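Long-range contacts in transcriptional regulator, LysR family (Vibrio cholerae, PDB 3SZP), which activates virulence genes of the cholera bacterium as a LysR-type transcription factor, probably binding specific promoter DNA through its winged helix-turn-helix domain: residues R155-V160 / R262-L267; R92-A97 / T136-I141; L199-G204 / L254-S259; Q187-Y192 / R212-A217; A166-L171 / S249-L254. All coordinates share one frame; numbering follows the deposited sequence.

Interaction 1: R155-V160 / R262-L267; sequences RKIGEV and RDIYML
Lys156 reaches across to Asp263 with its whole chain stretched out, CG anti to the backbone N (chi1 175°), and lays NZ on Asp263 OD1 at 2.9 Å. The amine does not arrive in the plane of the acid; it sits above it, 55° out. Glu159, from the same strand as the lysine, runs alongside Asp263 and points the same way, and its OE1 takes a second salt bridge from Lys156 NZ at 3.0 Å. That leaves two acidic oxygens, Glu159 OE1 and Asp263 OD1, only 3.4 Å apart, a repulsion that the lysine charge between them probably offsets. A water joins Lys156 NZ to Asp263 OD2 and closes the network.

The backbones form an antiparallel pair in the central sheet of one lobe of the LysR effector-binding domain, which has the periplasmic-binding-protein fold. A classic beta bulge interrupts it: Ile157 N donates to Ile264 O at 2.7 Å and Gly158 N makes a weak second bond to the same oxygen, both residues facing Ile264. Gly158, with no side chain, lets Ile264 CD1 settle over the main chain, 3.4 Å from Glu159 N.

On the face with Ile264 the contacts are mostly apolar. Ile264 CG2 meets Ile157 CG1 at 3.7 Å, the two side chains at about a right angle, and Ile264 CD1 touches Val160 CG1. Val160 CG2 lies over one face of the Arg262 guanidinium, toward its rim, 3.6 Å from NH2; Arg262 NE is held by a salt bridge to Asp162. Met266 and Ile157 also pack on helix 276-287.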
# COMPACT_ATOMS: atom_id res chain seq x y z
N ARG A 155 -1.64 -4.04 43.88
CA ARG A 155 -0.73 -4.07 45.01
C ARG A 155 0.63 -3.50 44.65
O ARG A 155 1.25 -3.93 43.68
CB ARG A 155 -0.55 -5.50 45.49
CG ARG A 155 0.43 -5.59 46.61
CD ARG A 155 0.56 -6.99 47.11
NE ARG A 155 1.01 -6.96 48.49
CZ ARG A 155 0.23 -7.18 49.53
NH1 ARG A 155 -1.05 -7.47 49.35
NH2 ARG A 155 0.73 -7.12 50.75
N LYS A 156 1.10 -2.52 45.42
CA LYS A 156 2.41 -1.94 45.15
C LYS A 156 3.49 -2.91 45.61
O LYS A 156 3.51 -3.30 46.78
CB LYS A 156 2.58 -0.61 45.88
CG LYS A 156 3.98 -0.00 45.73
CD LYS A 156 4.05 1.36 46.45
CE LYS A 156 5.46 1.93 46.44
NZ LYS A 156 5.45 3.37 46.84
N ILE A 157 4.39 -3.29 44.70
CA ILE A 157 5.46 -4.21 45.06
C ILE A 157 6.85 -3.58 45.02
O ILE A 157 7.84 -4.21 45.40
CB ILE A 157 5.46 -5.47 44.17
CG1 ILE A 157 5.75 -5.10 42.71
CG2 ILE A 157 4.15 -6.22 44.31
CD1 ILE A 157 5.93 -6.30 41.80
N GLY A 158 6.94 -2.35 44.53
CA GLY A 158 8.23 -1.69 44.47
C GLY A 158 8.16 -0.27 43.97
O GLY A 158 7.08 0.26 43.73
N GLU A 159 9.31 0.35 43.82
CA GLU A 159 9.36 1.64 43.18
C GLU A 159 10.76 1.89 42.65
O GLU A 159 11.71 1.24 43.08
CB GLU A 159 8.90 2.77 44.12
CG GLU A 159 9.85 3.10 45.24
CD GLU A 159 9.37 4.31 46.03
OE1 GLU A 159 8.14 4.53 46.11
OE2 GLU A 159 10.21 5.04 46.58
N VAL A 160 10.87 2.80 41.70
CA VAL A 160 12.17 3.12 41.13
C VAL A 160 12.43 4.59 41.27
O VAL A 160 11.51 5.41 41.22
CB VAL A 160 12.30 2.68 39.64
CG1 VAL A 160 12.26 1.17 39.52
CG2 VAL A 160 11.22 3.32 38.77
N ARG A 262 8.57 6.33 40.75
CA ARG A 262 7.54 5.62 40.01
C ARG A 262 7.27 4.25 40.67
O ARG A 262 8.20 3.48 40.96
CB ARG A 262 7.93 5.48 38.53
CG ARG A 262 8.06 6.83 37.80
CD ARG A 262 8.51 6.67 36.34
NE ARG A 262 9.88 6.16 36.22
CZ ARG A 262 10.23 5.10 35.49
NH1 ARG A 262 9.32 4.43 34.80
NH2 ARG A 262 11.49 4.72 35.43
N ASP A 263 6.00 3.97 40.91
CA ASP A 263 5.60 2.77 41.62
C ASP A 263 5.44 1.58 40.69
O ASP A 263 5.02 1.72 39.53
CB ASP A 263 4.28 3.01 42.34
CG ASP A 263 4.38 4.10 43.38
OD1 ASP A 263 5.43 4.17 44.06
OD2 ASP A 263 3.41 4.88 43.51
N ILE A 264 5.78 0.41 41.21
CA ILE A 264 5.56 -0.84 40.51
C ILE A 264 4.41 -1.59 41.15
O ILE A 264 4.45 -1.89 42.34
CB ILE A 264 6.83 -1.69 40.54
CG1 ILE A 264 7.96 -0.92 39.87
CG2 ILE A 264 6.58 -3.02 39.82
CD1 ILE A 264 9.23 -0.91 40.66
N TYR A 265 3.38 -1.87 40.36
CA TYR A 265 2.21 -2.58 40.85
C TYR A 265 2.05 -3.97 40.24
O TYR A 265 2.42 -4.20 39.08
CB TYR A 265 0.93 -1.80 40.54
CG TYR A 265 0.76 -0.51 41.31
CD1 TYR A 265 0.21 -0.49 42.58
CD2 TYR A 265 1.14 0.70 40.74
CE1 TYR A 265 0.04 0.69 43.27
CE2 TYR A 265 1.00 1.89 41.43
CZ TYR A 265 0.45 1.88 42.69
OH TYR A 265 0.29 3.07 43.35
N MET A 266 1.49 -4.87 41.04
CA MET A 266 0.94 -6.13 40.57
C MET A 266 -0.57 -6.02 40.63
O MET A 266 -1.12 -5.58 41.63
CB MET A 266 1.39 -7.27 41.48
CG MET A 266 0.68 -8.60 41.23
SD MET A 266 1.44 -10.00 42.12
CE MET A 266 1.37 -9.38 43.80
N LEU A 267 -1.24 -6.40 39.54
CA LEU A 267 -2.68 -6.34 39.49
C LEU A 267 -3.19 -7.73 39.16
O LEU A 267 -2.55 -8.46 38.41
CB LEU A 267 -3.15 -5.37 38.41
CG LEU A 267 -2.42 -4.04 38.19
CD1 LEU A 267 -3.34 -3.12 37.39
CD2 LEU A 267 -2.05 -3.37 39.48
O HOH W 1 2.77 4.93 46.49

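Interaction 2: R92-A97 / T136-I141; sequences RIRISA and TEWDVI
The Trp138 indole is covered on both faces by residues of one strand: the Arg94 guanidinium lies on one side and Ser96 CB on the other. This sandwich stands beside a parallel strand pair, Ile95 with Val140 and Ser96 with Ile141, in the alpha/beta sheet of a lobe with the periplasmic-binding-protein fold. The guanidinium is nearly flat on the ring, planes 16° apart, with Arg94 CZ 3.8 Å from the centre of the Trp138 six-membered ring, so the stack is also a cation-pi contact. Arg94 NH1 sits over the ring centre. Across the indole, Ser96 CB makes a CH-pi contact with the same ring, 3.8 Å from Trp138 CE3. The guanidinium edge is used as well: Arg94 NH1 donates to Glu137 O at 2.6 Å, almost in the guanidinium plane though the bond is short and bent, while NE forms a salt bridge with Glu123 of the neighbouring strand. Stacking, the NH1 bond and the NE bridge fix the rotation of the group. An extended chain, with CG anti to the backbone N (chi1 -159°), carries it over the ring.

Before the regular strand pairing begins, Asp139 ties the two segments together. Arg94 O accepts from both Asp139 N, at 2.8 Å, and Val140 N, at 3.3 Å, and further along Ser96 N donates to Val140 O at 3.0 Å. Ile93 and Ile95 pack on Phe281 of helix 276-287. The Asp139 carboxylate turns back onto the strand, where OD2 receives Arg94 N on its anti lone pair at 2.7 Å, an almost straight bond of 165°.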
# COMPACT_ATOMS: atom_id res chain seq x y z
N ARG A 92 -0.60 -23.43 33.43
CA ARG A 92 0.10 -22.27 32.90
C ARG A 92 -0.50 -21.00 33.46
O ARG A 92 -1.70 -20.91 33.67
CB ARG A 92 -0.01 -22.26 31.37
CG ARG A 92 0.84 -21.19 30.70
CD ARG A 92 0.19 -20.74 29.39
NE ARG A 92 -1.13 -20.16 29.64
CZ ARG A 92 -2.01 -19.87 28.68
NH1 ARG A 92 -1.72 -20.10 27.41
NH2 ARG A 92 -3.19 -19.34 29.01
N ILE A 93 0.34 -20.02 33.73
CA ILE A 93 -0.17 -18.71 34.10
C ILE A 93 0.35 -17.65 33.13
O ILE A 93 1.49 -17.70 32.66
CB ILE A 93 0.14 -18.36 35.57
CG1 ILE A 93 1.60 -17.99 35.77
CG2 ILE A 93 -0.23 -19.52 36.50
CD1 ILE A 93 1.97 -17.83 37.25
N ARG A 94 -0.50 -16.68 32.82
CA ARG A 94 -0.18 -15.69 31.82
C ARG A 94 0.03 -14.33 32.48
O ARG A 94 -0.84 -13.82 33.18
CB ARG A 94 -1.30 -15.63 30.79
CG ARG A 94 -0.91 -15.03 29.47
CD ARG A 94 -2.00 -15.31 28.42
NE ARG A 94 -1.62 -14.78 27.12
CZ ARG A 94 -2.13 -13.67 26.60
NH1 ARG A 94 -3.04 -12.98 27.28
NH2 ARG A 94 -1.73 -13.25 25.40
N ILE A 95 1.21 -13.76 32.26
CA ILE A 95 1.63 -12.53 32.91
C ILE A 95 2.01 -11.47 31.88
O ILE A 95 2.69 -11.78 30.90
CB ILE A 95 2.85 -12.81 33.80
CG1 ILE A 95 2.51 -13.89 34.81
CG2 ILE A 95 3.31 -11.53 34.49
CD1 ILE A 95 3.70 -14.35 35.61
N SER A 96 1.57 -10.23 32.12
CA SER A 96 2.02 -9.09 31.34
C SER A 96 2.95 -8.25 32.22
O SER A 96 2.71 -8.12 33.42
CB SER A 96 0.83 -8.25 30.86
OG SER A 96 1.22 -6.98 30.37
N ALA A 97 4.01 -7.69 31.63
CA ALA A 97 4.98 -6.92 32.39
C ALA A 97 5.66 -5.89 31.51
O ALA A 97 5.64 -6.00 30.29
CB ALA A 97 6.02 -7.83 33.06
N THR A 136 -9.08 -9.42 31.42
CA THR A 136 -9.60 -10.78 31.41
C THR A 136 -8.70 -11.73 30.62
O THR A 136 -8.92 -12.94 30.61
CB THR A 136 -11.03 -10.83 30.83
OG1 THR A 136 -11.00 -10.48 29.44
CG2 THR A 136 -11.93 -9.86 31.58
N GLU A 137 -7.68 -11.18 29.96
CA GLU A 137 -6.80 -11.99 29.11
C GLU A 137 -5.53 -12.40 29.83
O GLU A 137 -4.68 -13.08 29.27
CB GLU A 137 -6.44 -11.22 27.84
CG GLU A 137 -7.42 -11.41 26.71
CD GLU A 137 -7.16 -10.48 25.53
OE1 GLU A 137 -6.03 -9.95 25.41
OE2 GLU A 137 -8.09 -10.27 24.73
N TRP A 138 -5.42 -12.00 31.09
CA TRP A 138 -4.17 -12.18 31.83
C TRP A 138 -4.47 -12.69 33.23
O TRP A 138 -5.52 -12.39 33.79
CB TRP A 138 -3.43 -10.85 31.92
CG TRP A 138 -3.18 -10.25 30.58
CD1 TRP A 138 -3.96 -9.33 29.92
CD2 TRP A 138 -2.09 -10.54 29.71
NE1 TRP A 138 -3.40 -9.03 28.70
CE2 TRP A 138 -2.25 -9.76 28.55
CE3 TRP A 138 -0.98 -11.39 29.81
CZ2 TRP A 138 -1.35 -9.81 27.48
CZ3 TRP A 138 -0.08 -11.43 28.76
CH2 TRP A 138 -0.28 -10.65 27.61
N ASP A 139 -3.54 -13.46 33.79
CA ASP A 139 -3.66 -13.86 35.19
C ASP A 139 -3.11 -12.80 36.14
O ASP A 139 -3.67 -12.55 37.20
CB ASP A 139 -2.97 -15.20 35.44
CG ASP A 139 -3.65 -16.33 34.72
OD1 ASP A 139 -4.83 -16.61 35.04
OD2 ASP A 139 -3.02 -16.91 33.82
N VAL A 140 -2.01 -12.17 35.74
CA VAL A 140 -1.40 -11.12 36.53
C VAL A 140 -0.73 -10.12 35.61
O VAL A 140 -0.02 -10.49 34.66
CB VAL A 140 -0.33 -11.67 37.49
CG1 VAL A 140 0.17 -10.57 38.40
CG2 VAL A 140 -0.88 -12.85 38.31
N ILE A 141 -0.96 -8.85 35.89
CA ILE A 141 -0.34 -7.77 35.14
C ILE A 141 0.59 -6.99 36.08
O ILE A 141 0.17 -6.55 37.15
CB ILE A 141 -1.41 -6.82 34.54
CG1 ILE A 141 -2.40 -7.60 33.68
CG2 ILE A 141 -0.77 -5.73 33.71
CD1 ILE A 141 -3.64 -6.80 33.26

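Interaction 3: L199-G204 / L254-S259; sequences LTNSQG and LSDWSS
A beta hairpin, strands 197-200 and 206-209 joined through a type I turn from Asn201 to Gly204, leans here on the loop 254-259, with Asn201 against Trp257 in the middle of the contact. A single antiparallel bridge ties the two backbones: Thr200 N gives to Ser258 O at 2.9 Å and Ser258 N returns to Thr200 O at 2.8 Å. Beside it, Asn201 CB stands over the middle of the indole face, 3.6 Å from the centre of the Trp257 six-membered ring, in a CH-pi contact. Leu199 O comes up at the edge of the same Trp257 ring, 3.6 Å from CZ3. The Asn201 amide runs alongside the indole, its plane turned 45° from the ring, and ND2 donates to Glu205 in the hairpin.

The Asp256 carboxylate holds Ser202 of the turn. Asp256 OD2 takes Ser202 N at 3.2 Å, a nearly straight bond that meets the carboxylate from above its plane. Ser202 OG lies against both carboxylate oxygens, 2.7 Å from Asp256 OD1. Trp257 also has His179 edge-to-face against it and touches Val207 of the second hairpin strand. The arrangement is a beta hairpin whose type I turn is tied to a loop by one antiparallel bridge and by a tryptophan under the first turn residue.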
# COMPACT_ATOMS: atom_id res chain seq x y z
N LEU A 199 12.31 17.75 36.51
CA LEU A 199 13.27 17.67 37.59
C LEU A 199 13.08 18.80 38.57
O LEU A 199 12.86 19.94 38.18
CB LEU A 199 14.68 17.70 37.04
CG LEU A 199 15.01 16.68 35.95
CD1 LEU A 199 16.25 17.10 35.18
CD2 LEU A 199 15.17 15.30 36.56
N THR A 200 13.18 18.47 39.86
CA THR A 200 13.02 19.45 40.92
C THR A 200 14.21 19.39 41.88
O THR A 200 14.62 18.31 42.28
CB THR A 200 11.72 19.18 41.69
OG1 THR A 200 10.62 19.17 40.76
CG2 THR A 200 11.47 20.24 42.77
N ASN A 201 14.77 20.54 42.22
CA ASN A 201 15.88 20.54 43.18
C ASN A 201 15.36 20.78 44.58
O ASN A 201 14.15 20.94 44.77
CB ASN A 201 17.01 21.51 42.77
CG ASN A 201 16.69 22.98 43.04
OD1 ASN A 201 15.66 23.32 43.64
ND2 ASN A 201 17.59 23.85 42.59
N SER A 202 16.24 20.79 45.58
CA SER A 202 15.77 20.90 46.95
C SER A 202 15.25 22.30 47.28
O SER A 202 14.55 22.48 48.26
CB SER A 202 16.83 20.44 47.95
OG SER A 202 18.07 21.04 47.65
N GLN A 203 15.59 23.29 46.46
CA GLN A 203 15.06 24.63 46.65
C GLN A 203 13.66 24.75 46.07
O GLN A 203 12.97 25.75 46.29
CB GLN A 203 15.97 25.67 45.99
CG GLN A 203 17.19 26.03 46.81
CD GLN A 203 17.84 24.81 47.42
OE1 GLN A 203 18.32 23.92 46.71
NE2 GLN A 203 17.84 24.75 48.75
N GLY A 204 13.24 23.74 45.32
CA GLY A 204 11.92 23.74 44.72
C GLY A 204 11.93 24.20 43.27
O GLY A 204 10.89 24.25 42.62
N LEU A 254 24.02 16.12 38.76
CA LEU A 254 22.87 16.86 39.24
C LEU A 254 22.14 16.10 40.33
O LEU A 254 20.91 15.95 40.28
CB LEU A 254 21.90 17.19 38.09
CG LEU A 254 22.46 18.15 37.02
CD1 LEU A 254 21.50 18.29 35.85
CD2 LEU A 254 22.79 19.52 37.61
N SER A 255 22.89 15.62 41.32
CA SER A 255 22.30 14.81 42.39
C SER A 255 21.21 15.51 43.20
O SER A 255 20.36 14.84 43.80
CB SER A 255 23.40 14.27 43.32
OG SER A 255 24.32 15.30 43.67
N ASP A 256 21.20 16.84 43.23
CA ASP A 256 20.17 17.57 43.99
C ASP A 256 18.87 17.69 43.18
O ASP A 256 17.85 18.17 43.67
CB ASP A 256 20.68 18.95 44.41
CG ASP A 256 19.73 19.66 45.38
OD1 ASP A 256 19.27 19.02 46.35
OD2 ASP A 256 19.43 20.86 45.17
N TRP A 257 18.90 17.25 41.93
CA TRP A 257 17.73 17.39 41.07
C TRP A 257 17.07 16.05 40.94
O TRP A 257 17.66 15.11 40.41
CB TRP A 257 18.15 17.88 39.69
CG TRP A 257 18.54 19.31 39.70
CD1 TRP A 257 19.77 19.83 40.01
CD2 TRP A 257 17.70 20.42 39.39
NE1 TRP A 257 19.74 21.20 39.90
CE2 TRP A 257 18.48 21.59 39.52
CE3 TRP A 257 16.36 20.55 39.01
CZ2 TRP A 257 17.96 22.86 39.29
CZ3 TRP A 257 15.85 21.81 38.77
CH2 TRP A 257 16.65 22.95 38.92
N SER A 258 15.84 15.93 41.42
CA SER A 258 15.20 14.63 41.45
C SER A 258 13.99 14.55 40.55
O SER A 258 13.43 15.57 40.13
CB SER A 258 14.81 14.25 42.88
OG SER A 258 13.89 15.19 43.40
N SER A 259 13.60 13.32 40.25
CA SER A 259 12.47 13.03 39.40
C SER A 259 11.42 12.32 40.25
O SER A 259 11.73 11.75 41.30
CB SER A 259 12.92 12.13 38.25
OG SER A 259 12.03 12.23 37.14
O HOH W 2 20.79 24.01 41.58

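Interaction 4: Q187-Y192 / R212-A217; sequences QLLKGY and RGRFQA
Residues 188-191 and 215-217 run parallel, only 4° apart in direction, pairing Leu189 with Phe215, Lys190 with Gln216 and Gly191 with Ala217. The bonds step along regularly: Lys190 N to Phe215 O at 2.9 Å, Ala217 N to Lys190 O at 2.9 Å, Tyr192 N to Ala217 O at 3.0 Å. At the entrance the pattern frays, with Leu188 O receiving weak bonds from Arg214 N and Phe215 N. Gly213, at a positive phi of 95°, turns the chain into the strand with its CA 3.3 Å from Leu188 O.

Leu189 CD2 rests on Phe215 CB at 3.7 Å, slanting across it on the side that packs against helix 220-228. At the fraying N-terminal end Gln187 slants across Arg214: its OE1 lies 3.7 Å from Arg214 CB, and its amide stands almost upright to the guanidinium, planes 80° apart. The extended Arg214 chain runs on to Leu231 O and to Met114 O of the second subunit. Phe215 to Ala217 also pair with a strand of that subunit, so the sheet continues into it.

Lys190 is buried, yet NZ donates to Asp211 O, Leu195 O and Asn209 OD1 and lies against Trp197. Such a coordinated amine probably keeps its charge.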
# COMPACT_ATOMS: atom_id res chain seq x y z
N GLN A 187 24.66 16.82 25.52
CA GLN A 187 24.16 15.72 24.70
C GLN A 187 23.26 14.83 25.55
O GLN A 187 23.71 14.21 26.50
CB GLN A 187 25.31 14.89 24.12
CG GLN A 187 26.16 15.66 23.14
CD GLN A 187 25.30 16.56 22.26
OE1 GLN A 187 24.56 16.08 21.40
NE2 GLN A 187 25.39 17.89 22.48
N LEU A 188 21.98 14.78 25.21
CA LEU A 188 21.05 13.97 26.00
C LEU A 188 20.69 12.65 25.33
O LEU A 188 20.60 12.56 24.11
CB LEU A 188 19.80 14.78 26.37
CG LEU A 188 20.14 16.13 27.00
CD1 LEU A 188 18.86 16.83 27.45
CD2 LEU A 188 21.11 15.95 28.20
N LEU A 189 20.49 11.62 26.15
CA LEU A 189 20.18 10.28 25.69
C LEU A 189 18.91 9.85 26.41
O LEU A 189 18.88 9.78 27.64
CB LEU A 189 21.30 9.30 26.03
CG LEU A 189 22.72 9.79 25.73
CD1 LEU A 189 23.77 8.89 26.41
CD2 LEU A 189 22.97 9.84 24.22
N LYS A 190 17.86 9.58 25.64
CA LYS A 190 16.55 9.38 26.24
C LYS A 190 15.88 8.10 25.75
O LYS A 190 15.86 7.81 24.55
CB LYS A 190 15.64 10.59 26.00
CG LYS A 190 16.25 11.97 26.42
CD LYS A 190 15.15 13.02 26.42
CE LYS A 190 15.60 14.41 26.86
NZ LYS A 190 14.41 15.32 26.89
N GLY A 191 15.32 7.36 26.70
CA GLY A 191 14.57 6.15 26.40
C GLY A 191 13.16 6.21 26.96
O GLY A 191 12.92 6.75 28.05
N TYR A 192 12.22 5.67 26.19
CA TYR A 192 10.83 5.66 26.62
C TYR A 192 10.76 4.81 27.88
O TYR A 192 11.40 3.77 27.94
CB TYR A 192 9.95 5.07 25.51
CG TYR A 192 8.50 4.98 25.89
CD1 TYR A 192 8.04 3.91 26.64
CD2 TYR A 192 7.58 5.97 25.51
CE1 TYR A 192 6.72 3.81 27.02
CE2 TYR A 192 6.24 5.87 25.89
CZ TYR A 192 5.83 4.79 26.64
OH TYR A 192 4.53 4.64 27.05
N ARG A 212 14.88 16.61 22.13
CA ARG A 212 14.76 15.31 21.47
C ARG A 212 15.89 14.35 21.83
O ARG A 212 15.68 13.14 21.90
CB ARG A 212 14.72 15.50 19.95
CG ARG A 212 13.41 16.06 19.47
CD ARG A 212 12.29 15.12 19.85
NE ARG A 212 11.91 14.25 18.74
CZ ARG A 212 11.07 13.24 18.85
NH1 ARG A 212 10.53 12.95 20.03
NH2 ARG A 212 10.76 12.50 17.78
N GLY A 213 17.08 14.91 22.03
CA GLY A 213 18.22 14.08 22.39
C GLY A 213 19.07 13.66 21.21
O GLY A 213 18.58 13.47 20.07
N ARG A 214 20.36 13.53 21.47
CA ARG A 214 21.29 12.95 20.53
C ARG A 214 20.85 11.54 20.16
O ARG A 214 21.02 11.10 19.03
CB ARG A 214 22.67 12.88 21.18
CG ARG A 214 23.75 12.37 20.26
CD ARG A 214 25.03 12.17 21.05
NE ARG A 214 26.18 12.01 20.17
CZ ARG A 214 27.43 12.14 20.57
NH1 ARG A 214 27.68 12.43 21.84
NH2 ARG A 214 28.43 11.99 19.70
N PHE A 215 20.27 10.83 21.13
CA PHE A 215 19.83 9.45 20.94
C PHE A 215 18.48 9.35 21.65
O PHE A 215 18.37 9.68 22.83
CB PHE A 215 20.86 8.48 21.57
CG PHE A 215 20.54 7.00 21.40
CD1 PHE A 215 20.17 6.48 20.16
CD2 PHE A 215 20.67 6.11 22.49
CE1 PHE A 215 19.89 5.12 20.00
CE2 PHE A 215 20.40 4.74 22.34
CZ PHE A 215 20.00 4.24 21.08
N GLN A 216 17.45 8.94 20.91
CA GLN A 216 16.16 8.59 21.51
C GLN A 216 15.80 7.17 21.09
O GLN A 216 15.92 6.82 19.92
CB GLN A 216 15.04 9.56 21.09
CG GLN A 216 13.69 9.23 21.76
CD GLN A 216 12.48 9.86 21.04
OE1 GLN A 216 12.38 11.08 20.92
NE2 GLN A 216 11.57 9.02 20.57
N ALA A 217 15.39 6.37 22.06
CA ALA A 217 15.04 4.98 21.79
C ALA A 217 13.76 4.56 22.51
O ALA A 217 13.30 5.21 23.44
CB ALA A 217 16.20 4.05 22.15

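Interaction 5: A166-L171 / S249-L254; sequences ASPQYL and SLVQVL
Leu171 CD1 presses on two valines of the facing segment, 3.3 Å from Val251 CG2, tighter than ordinary van der Waals contact, and 3.7 Å from Val253 CG1. Val251 CG2, placed between its own backbone N and carbonyl carbon (chi1 -59° for CG1), also touches Ala166 O at 3.5 Å. Pro168 lies over the start of the other segment, with CD 3.4 Å from Ser249 O.

Behind these touches stands one antiparallel bridge. Val251 N donates to Ala166 O at 2.8 Å, nearly along the C=O axis, and Ala166 N returns to Val251 O at 3.0 Å. The bridge is the last of the pairing at the end of strand 153-166; from there the chain turns into the helix that carries Leu171.

Ser167 sets that helix. It is the N-cap, its OG accepting Tyr170 N at 3.0 Å, and Leu171 N gives the first main-chain bond of the helix, to Ser167 O. Farther out, the Tyr170 hydroxyl bonds to His186 and Gln187, its ring stacks on His174, and Ser249 OG is held by Asp247. Leu250 touches Ala166 with CD2, and its side chain also packs on Cys227 of helix 220-228 and on Phe244. The whole is a strand leading into an N-capped helix, beside a short antiparallel strand, in a lobe with the periplasmic-binding-protein fold.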
# COMPACT_ATOMS: atom_id res chain seq x y z
N ALA A 166 26.19 10.13 33.56
CA ALA A 166 27.04 10.21 32.37
C ALA A 166 28.32 9.40 32.62
O ALA A 166 28.64 9.06 33.77
CB ALA A 166 27.39 11.65 32.07
N SER A 167 29.05 9.11 31.55
CA SER A 167 30.33 8.41 31.72
C SER A 167 31.41 9.43 32.08
O SER A 167 31.33 10.60 31.69
CB SER A 167 30.71 7.63 30.45
OG SER A 167 31.51 8.41 29.57
N PRO A 168 32.42 9.01 32.85
CA PRO A 168 33.54 9.91 33.12
C PRO A 168 34.15 10.44 31.81
O PRO A 168 34.51 11.62 31.72
CB PRO A 168 34.56 9.02 33.83
CG PRO A 168 33.75 7.91 34.44
CD PRO A 168 32.56 7.70 33.51
N GLN A 169 34.25 9.58 30.80
CA GLN A 169 34.75 10.01 29.50
C GLN A 169 33.95 11.22 28.99
O GLN A 169 34.53 12.17 28.50
CB GLN A 169 34.72 8.86 28.47
CG GLN A 169 35.57 9.10 27.22
CD GLN A 169 35.10 8.30 25.97
OE1 GLN A 169 34.34 7.33 26.06
NE2 GLN A 169 35.57 8.73 24.80
N TYR A 170 32.62 11.18 29.12
CA TYR A 170 31.79 12.28 28.63
C TYR A 170 32.04 13.56 29.46
O TYR A 170 32.20 14.65 28.91
CB TYR A 170 30.30 11.93 28.65
CG TYR A 170 29.42 13.11 28.27
CD1 TYR A 170 29.18 13.43 26.94
CD2 TYR A 170 28.84 13.91 29.25
CE1 TYR A 170 28.39 14.51 26.58
CE2 TYR A 170 28.05 14.99 28.91
CZ TYR A 170 27.83 15.28 27.58
OH TYR A 170 27.05 16.36 27.24
N LEU A 171 32.07 13.40 30.77
CA LEU A 171 32.22 14.54 31.65
C LEU A 171 33.60 15.18 31.51
O LEU A 171 33.74 16.39 31.66
CB LEU A 171 31.94 14.14 33.08
CG LEU A 171 30.47 13.75 33.22
CD1 LEU A 171 30.16 13.25 34.61
CD2 LEU A 171 29.61 14.95 32.85
N SER A 249 32.18 3.64 36.05
CA SER A 249 31.89 3.72 34.61
C SER A 249 30.66 4.55 34.23
O SER A 249 30.52 4.96 33.08
CB SER A 249 31.79 2.33 33.97
OG SER A 249 30.47 1.82 34.11
N LEU A 250 29.77 4.78 35.19
CA LEU A 250 28.74 5.80 35.08
C LEU A 250 28.76 6.59 36.37
O LEU A 250 28.84 6.00 37.45
CB LEU A 250 27.36 5.18 34.90
CG LEU A 250 27.07 4.53 33.55
CD1 LEU A 250 25.70 3.88 33.56
CD2 LEU A 250 27.18 5.55 32.43
N VAL A 251 28.70 7.92 36.29
CA VAL A 251 28.58 8.73 37.50
C VAL A 251 27.32 9.57 37.50
O VAL A 251 26.91 10.12 36.47
CB VAL A 251 29.80 9.65 37.73
CG1 VAL A 251 31.09 8.81 37.85
CG2 VAL A 251 29.92 10.67 36.64
N GLN A 252 26.70 9.67 38.67
CA GLN A 252 25.52 10.50 38.84
C GLN A 252 25.89 11.96 38.69
O GLN A 252 26.92 12.40 39.17
CB GLN A 252 24.87 10.25 40.20
CG GLN A 252 23.56 11.01 40.37
CD GLN A 252 22.84 10.67 41.66
OE1 GLN A 252 23.37 9.97 42.52
NE2 GLN A 252 21.62 11.18 41.82
N VAL A 253 25.04 12.71 38.00
CA VAL A 253 25.21 14.16 37.95
C VAL A 253 23.94 14.82 38.45
O VAL A 253 22.90 14.19 38.56
CB VAL A 253 25.49 14.64 36.51
CG1 VAL A 253 26.85 14.13 36.05
CG2 VAL A 253 24.37 14.17 35.56
N LEU A 254 24.02 16.12 38.76
CA LEU A 254 22.87 16.86 39.24
C LEU A 254 22.14 16.10 40.33
O LEU A 254 20.91 15.95 40.28
CB LEU A 254 21.90 17.19 38.09
CG LEU A 254 22.46 18.15 37.02
CD1 LEU A 254 21.50 18.29 35.85
CD2 LEU A 254 22.79 19.52 37.61

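In the fold
All five contacts lie in the LysR effector-binding region, and interactions 1, 2, 4 and 5 reach one branched sheet. Strand 140-144 of interaction 2 neighbours strand 262-268 of interaction 1 in that sheet, where Leu267 N probably bonds to Ile141 O. Interactions 1 and 5 both use strand 153-166, interaction 1 in its first half and interaction 5 at its end. Interactions 4 and 5 also touch each other. Interactions 2 and 4 are buried; interaction 2 relies on a cation-pi stack, and interaction 4 on parallel backbone bonds at the subunit interface. Interactions 1, 3 and 5 are partly exposed, with charges in interaction 1, a carboxylate-clasped turn in interaction 3 and tight aliphatic packing in interaction 5.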